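PDB 6NX5: pumilio domain-containing protein C56F2.08c, which probably binds AU-rich regions in the 3' untranslated regions of mRNAs, and is represented here by its RNA recognition motif (RRM) domain. Local coordinates for residues V8-V13 with E66-V71. Numbering follows the deposited sequence.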
ATOM      1  N   VAL A   8      -1.139   0.472   6.525  1.00 12.24           N
ATOM      2  CA  VAL A   8      -1.406   0.148   7.922  1.00 13.25           C
ATOM      3  C   VAL A   8      -0.818  -1.225   8.213  1.00 14.03           C
ATOM      4  O   VAL A   8      -1.125  -2.198   7.515  1.00 15.44           O
ATOM      5  CB  VAL A   8      -2.917   0.189   8.219  1.00 13.56           C
ATOM      6  CG1 VAL A   8      -3.187  -0.003   9.719  1.00 14.62           C
ATOM      7  CG2 VAL A   8      -3.523   1.498   7.724  1.00 13.44           C
ATOM      8  N   SER A   9       0.008  -1.314   9.256  1.00 15.32           N
ATOM      9  CA  SER A   9       0.656  -2.573   9.587  1.00 15.52           C
ATOM     10  C   SER A   9       0.542  -2.841  11.083  1.00 16.66           C
ATOM     11  O   SER A   9       0.174  -1.972  11.882  1.00 17.87           O
ATOM     12  CB  SER A   9       2.126  -2.596   9.125  1.00 17.42           C
ATOM     13  OG  SER A   9       2.875  -1.506   9.628  1.00 21.64           O
ATOM     14  N   ASN A  10       0.838  -4.087  11.438  1.00 18.82           N
ATOM     15  CA  ASN A  10       0.680  -4.603  12.804  1.00 21.96           C
ATOM     16  C   ASN A  10      -0.776  -4.560  13.249  1.00 19.13           C
ATOM     17  O   ASN A  10      -1.094  -4.152  14.366  1.00 26.89           O
ATOM     18  CB  ASN A  10       1.565  -3.870  13.813  1.00 19.28           C
ATOM     19  CG  ASN A  10       1.769  -4.689  15.078  1.00 20.51           C
ATOM     20  OD1 ASN A  10       1.589  -5.903  15.050  1.00 25.05           O
ATOM     21  ND2 ASN A  10       2.132  -4.034  16.178  1.00 20.98           N
ATOM     22  N   LEU A  11      -1.676  -4.950  12.356  1.00 19.30           N
ATOM     23  CA  LEU A  11      -3.043  -5.222  12.763  1.00 19.32           C
ATOM     24  C   LEU A  11      -3.093  -6.484  13.623  1.00 26.18           C
ATOM     25  O   LEU A  11      -2.247  -7.369  13.483  1.00 28.04           O
ATOM     26  CB  LEU A  11      -3.934  -5.415  11.545  1.00 23.23           C
ATOM     27  CG  LEU A  11      -4.011  -4.189  10.653  1.00 20.96           C
ATOM     28  CD1 LEU A  11      -4.801  -4.517   9.380  1.00 17.63           C
ATOM     29  CD2 LEU A  11      -4.638  -3.042  11.421  1.00 18.29           C
ATOM     30  N   PRO A  12      -4.072  -6.590  14.520  1.00 24.95           N
ATOM     31  CA  PRO A  12      -4.306  -7.873  15.196  1.00 29.41           C
ATOM     32  C   PRO A  12      -4.593  -8.951  14.164  1.00 31.89           C
ATOM     33  O   PRO A  12      -5.220  -8.692  13.136  1.00 25.72           O
ATOM     34  CB  PRO A  12      -5.528  -7.594  16.076  1.00 26.65           C
ATOM     35  CG  PRO A  12      -5.484  -6.134  16.323  1.00 22.71           C
ATOM     36  CD  PRO A  12      -4.945  -5.523  15.044  1.00 21.33           C
ATOM     37  N   VAL A  13      -4.115 -10.169  14.431  1.00 40.34           N
ATOM     38  CA  VAL A  13      -4.375 -11.249  13.488  1.00 40.65           C
ATOM     39  C   VAL A  13      -5.881 -11.425  13.347  1.00 34.46           C
ATOM     40  O   VAL A  13      -6.642 -11.274  14.312  1.00 30.93           O
ATOM     41  CB  VAL A  13      -3.682 -12.552  13.923  1.00 46.40           C
ATOM     42  CG1 VAL A  13      -2.197 -12.310  14.148  1.00 49.45           C
ATOM     43  CG2 VAL A  13      -4.329 -13.130  15.170  1.00 44.42           C
ATOM     44  N   GLU A  66      -7.562  -3.939  21.649  1.00 26.01           N
ATOM     45  CA  GLU A  66      -7.317  -4.528  22.958  1.00 27.40           C
ATOM     46  C   GLU A  66      -6.308  -5.662  22.861  1.00 27.86           C
ATOM     47  O   GLU A  66      -6.314  -6.441  21.903  1.00 30.08           O
ATOM     48  CB  GLU A  66      -8.610  -5.044  23.576  1.00 28.46           C
ATOM     49  CG  GLU A  66      -8.409  -5.443  25.034  1.00 29.93           C
ATOM     50  CD  GLU A  66      -9.644  -6.045  25.673  1.00 37.64           C
ATOM     51  OE1 GLU A  66     -10.652  -6.250  24.965  1.00 36.03           O
ATOM     52  OE2 GLU A  66      -9.599  -6.316  26.891  1.00 34.19           O
ATOM     53  N   ASN A  67      -5.435  -5.750  23.874  1.00 28.62           N
ATOM     54  CA  ASN A  67      -4.470  -6.842  24.028  1.00 29.30           C
ATOM     55  C   ASN A  67      -3.548  -6.975  22.827  1.00 28.25           C
ATOM     56  O   ASN A  67      -3.119  -8.076  22.467  1.00 28.60           O
ATOM     57  CB  ASN A  67      -5.179  -8.163  24.317  1.00 34.12           C
ATOM     58  CG  ASN A  67      -5.563  -8.280  25.757  1.00 32.82           C
ATOM     59  OD1 ASN A  67      -4.794  -7.891  26.634  1.00 32.35           O
ATOM     60  ND2 ASN A  67      -6.768  -8.774  26.018  1.00 33.21           N
ATOM     61  N   HIS A  68      -3.229  -5.846  22.209  1.00 27.02           N
ATOM     62  CA  HIS A  68      -2.357  -5.818  21.054  1.00 25.96           C
ATOM     63  C   HIS A  68      -1.476  -4.584  21.142  1.00 25.28           C
ATOM     64  O   HIS A  68      -1.889  -3.543  21.661  1.00 25.17           O
ATOM     65  CB  HIS A  68      -3.175  -5.819  19.758  1.00 24.95           C
ATOM     66  CG  HIS A  68      -2.342  -5.818  18.520  1.00 25.72           C
ATOM     67  ND1 HIS A  68      -1.361  -6.756  18.282  1.00 24.22           N
ATOM     68  CD2 HIS A  68      -2.347  -4.995  17.444  1.00 27.39           C
ATOM     69  CE1 HIS A  68      -0.796  -6.507  17.111  1.00 29.53           C
ATOM     70  NE2 HIS A  68      -1.376  -5.444  16.585  1.00 26.64           N
ATOM     71  N   GLY A  69      -0.253  -4.713  20.633  1.00 24.90           N
ATOM     72  CA  GLY A  69       0.700  -3.631  20.645  1.00 24.31           C
ATOM     73  C   GLY A  69       0.316  -2.533  19.677  1.00 24.64           C
ATOM     74  O   GLY A  69      -0.795  -2.504  19.145  1.00 22.49           O
ATOM     75  N   PRO A  70       1.237  -1.609  19.429  1.00 22.33           N
ATOM     76  CA  PRO A  70       0.881  -0.411  18.652  1.00 21.04           C
ATOM     77  C   PRO A  70       0.707  -0.709  17.171  1.00 32.02           C
ATOM     78  O   PRO A  70       1.528  -1.393  16.555  1.00 23.94           O
ATOM     79  CB  PRO A  70       2.064   0.536  18.890  1.00 24.40           C
ATOM     80  CG  PRO A  70       2.858  -0.075  20.026  1.00 31.55           C
ATOM     81  CD  PRO A  70       2.619  -1.549  19.922  1.00 28.49           C
ATOM     82  N   VAL A  71      -0.376  -0.172  16.602  1.00 19.33           N
ATOM     83  CA  VAL A  71      -0.573  -0.210  15.152  1.00 18.27           C
ATOM     84  C   VAL A  71       0.353   0.807  14.499  1.00 21.49           C
ATOM     85  O   VAL A  71       0.681   1.849  15.074  1.00 19.44           O
ATOM     86  CB  VAL A  71      -2.050   0.056  14.782  1.00 27.46           C
ATOM     87  CG1 VAL A  71      -2.480   1.450  15.211  1.00 34.84           C
ATOM     88  CG2 VAL A  71      -2.281  -0.107  13.277  1.00 25.92           C
TER
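CG is anti to the backbone N in both N10 and H68 (chi1 -179° in H68), and both CB atoms point toward the opposing segment. The contact lies at one end of the four-stranded antiparallel sheet of an RNA recognition motif, where the loop leaving strand 4-9 runs against the loop that leads into the edge strand 72-75. H68 NE2 donates to the backbone O of N10 at 2.6 Å, with a nearly straight N-H...O angle of 166°. That oxygen lies in the plane of the ring, whereas the donor stands above the carbonyl plane. The carboxamide of N10 is turned 63° from the imidazole, and its OD1 comes within 3.2 Å of H68 CE1. Its other branch reaches back: ND2 donates to the backbone O of P70 at 2.7 Å, a more bent bond with P70 O tilted from the amide plane. N10 is thus gripped through both its main chain and its side chain. P12 covers one face of the imidazole, its CA over the ring centre and its CG 3.5 Å from H68 CD2; F65 also touches P12. An alanine in place of H68 would probably leave the N10 carbonyl without this donor and open a gap beside the P12 ring. Nearer the sheet the contact turns apolar. V71 CG2 packs 3.7 Å from V8 CG1, while the L11 side chain lies beside that of V71, with L11 CD2 4.2 Å from V71 CG2. F24 and I20 of helix 17-24 touch V8 and L11 respectively, which ties this end of the contact to the hydrophobic core. The same V71 methyl, CG2, sits 3.4 Å from the backbone O of S9.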